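Local coordinates for Lactamase_B domain-containing protein (Bacillus lehensis G1, PDB 7EV5), which is a dizinc hydrolase of the metallo-beta-lactamase fold that probably combines beta-lactamase and glyoxalase II activities, at residues Y138-Q141 against K142-V145. Numbering follows the deposited sequence.
Sequences YYYQ and KEAV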
loop_
_atom_site.group_PDB
_atom_site.type_symbol
_atom_site.label_atom_id
_atom_site.label_comp_id
_atom_site.label_asym_id
_atom_site.label_seq_id
_atom_site.Cartn_x
_atom_site.Cartn_y
_atom_site.Cartn_z
ATOM N N TYR A 138 1.683 -5.890 3.775
ATOM C CA TYR A 138 1.800 -7.178 3.101
ATOM C C TYR A 138 3.271 -7.580 3.086
ATOM O O TYR A 138 4.089 -6.930 2.426
ATOM C CB TYR A 138 1.291 -7.072 1.668
ATOM C CG TYR A 138 -0.137 -6.569 1.505
ATOM C CD1 TYR A 138 -1.206 -7.451 1.539
ATOM C CD2 TYR A 138 -0.408 -5.219 1.293
ATOM C CE1 TYR A 138 -2.503 -7.020 1.366
ATOM C CE2 TYR A 138 -1.709 -4.772 1.102
ATOM C CZ TYR A 138 -2.750 -5.685 1.147
ATOM O OH TYR A 138 -4.046 -5.272 0.968
ATOM N N TYR A 139 3.610 -8.643 3.806
ATOM C CA TYR A 139 4.986 -9.120 3.894
ATOM C C TYR A 139 5.187 -10.264 2.907
ATOM O O TYR A 139 4.493 -11.284 2.975
ATOM C CB TYR A 139 5.281 -9.580 5.319
ATOM C CG TYR A 139 6.635 -10.219 5.526
ATOM C CD1 TYR A 139 7.799 -9.565 5.163
ATOM C CD2 TYR A 139 6.744 -11.464 6.131
ATOM C CE1 TYR A 139 9.049 -10.151 5.364
ATOM C CE2 TYR A 139 7.978 -12.051 6.340
ATOM C CZ TYR A 139 9.126 -11.389 5.956
ATOM O OH TYR A 139 10.352 -11.978 6.170
ATOM N N TYR A 140 6.129 -10.082 1.982
ATOM C CA TYR A 140 6.487 -11.087 0.982
ATOM C C TYR A 140 7.816 -11.700 1.408
ATOM O O TYR A 140 8.881 -11.124 1.168
ATOM C CB TYR A 140 6.623 -10.396 -0.368
ATOM C CG TYR A 140 6.863 -11.301 -1.547
ATOM C CD1 TYR A 140 5.975 -12.322 -1.861
ATOM C CD2 TYR A 140 7.978 -11.116 -2.370
ATOM C CE1 TYR A 140 6.185 -13.135 -2.968
ATOM C CE2 TYR A 140 8.198 -11.932 -3.474
ATOM C CZ TYR A 140 7.294 -12.936 -3.761
ATOM O OH TYR A 140 7.492 -13.754 -4.854
ATOM N N GLN A 141 7.759 -12.879 2.033
ATOM C CA GLN A 141 8.972 -13.455 2.609
ATOM C C GLN A 141 9.982 -13.849 1.531
ATOM O O GLN A 141 11.195 -13.688 1.728
ATOM C CB GLN A 141 8.619 -14.643 3.512
ATOM C CG GLN A 141 9.826 -15.249 4.212
ATOM C CD GLN A 141 9.478 -15.911 5.528
ATOM O OE1 GLN A 141 8.305 -16.082 5.862
ATOM N NE2 GLN A 141 10.502 -16.294 6.287
ATOM N N LYS A 142 9.501 -14.314 0.370
ATOM C CA LYS A 142 10.392 -14.887 -0.643
ATOM C C LYS A 142 11.493 -13.915 -1.059
ATOM O O LYS A 142 12.652 -14.314 -1.225
ATOM C CB LYS A 142 9.589 -15.353 -1.857
ATOM C CG LYS A 142 10.420 -16.017 -2.949
ATOM C CD LYS A 142 9.544 -16.401 -4.135
ATOM C CE LYS A 142 10.185 -17.488 -4.987
ATOM N NZ LYS A 142 11.420 -17.020 -5.666
ATOM N N GLU A 143 11.157 -12.642 -1.250
ATOM C CA GLU A 143 12.154 -11.632 -1.576
ATOM C C GLU A 143 12.360 -10.632 -0.452
ATOM O O GLU A 143 12.978 -9.589 -0.672
ATOM C CB GLU A 143 11.833 -10.924 -2.896
ATOM C CG GLU A 143 11.755 -11.850 -4.114
ATOM C CD GLU A 143 13.086 -12.493 -4.475
ATOM O OE1 GLU A 143 14.139 -11.920 -4.140
ATOM O OE2 GLU A 143 13.072 -13.573 -5.104
ATOM N N ALA A 144 11.858 -10.932 0.746
ATOM C CA ALA A 144 12.146 -10.151 1.947
ATOM C C ALA A 144 11.797 -8.672 1.771
ATOM O O ALA A 144 12.622 -7.781 1.981
ATOM C CB ALA A 144 13.600 -10.337 2.392
ATOM N N VAL A 145 10.550 -8.416 1.385
ATOM C CA VAL A 145 10.068 -7.061 1.171
ATOM C C VAL A 145 8.698 -6.917 1.819
ATOM O O VAL A 145 7.870 -7.833 1.756
ATOM C CB VAL A 145 10.042 -6.680 -0.331
ATOM C CG1 VAL A 145 9.298 -7.707 -1.149
ATOM C CG2 VAL A 145 9.446 -5.293 -0.537
#
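Tyr140 and Val145 are joined by two backbone hydrogen bonds that close the connection between neighbouring antiparallel strands. Tyr140 N gives its hydrogen to Val145 O at 2.9 Å and meets the carbonyl almost head-on, with a C=O...N angle of 171°. The return bond, from Val145 N to Tyr140 O, is longer at 3.2 Å, and its donor is tilted from the carbonyl plane. Within this pair the chain reverses through a type I turn from Gln141 to Ala144, where Ala144 N hydrogen-bonds to Gln141 O at 3.0 Å, coming from well above the carbonyl plane.

The Tyr140 ring fills the same side of the hairpin as Val145. With CG anti to the backbone N (chi1 -174°), the ring runs beside the turn rather than back along its own strand. Lys142 CB sits over one ring face, offset toward the rim and 4.2 Å from the centroid, a CH-pi contact; farther along the lysine, CD lies 3.4 Å from Tyr140 OH. Glu143 CG packs obliquely on CE2 at 3.6 Å, and Val145 CG1 meets the ring edge at CD2, 3.9 Å away. Beyond the ring, Lys142 NZ and Glu143 OE2 form a long salt bridge of 3.9 Å. Phe121 of strand 121-127 also touches Tyr140, while Val145 packs on Ile186 and Ala188 of strand 186-189.

Ala144 and Val145 together face Tyr140, with Ala144 in the left-handed helical region: a type I turn with a G1 beta bulge, linking strands 136-140 and 145-149 in one sheet of the metallo-beta-lactamase fold.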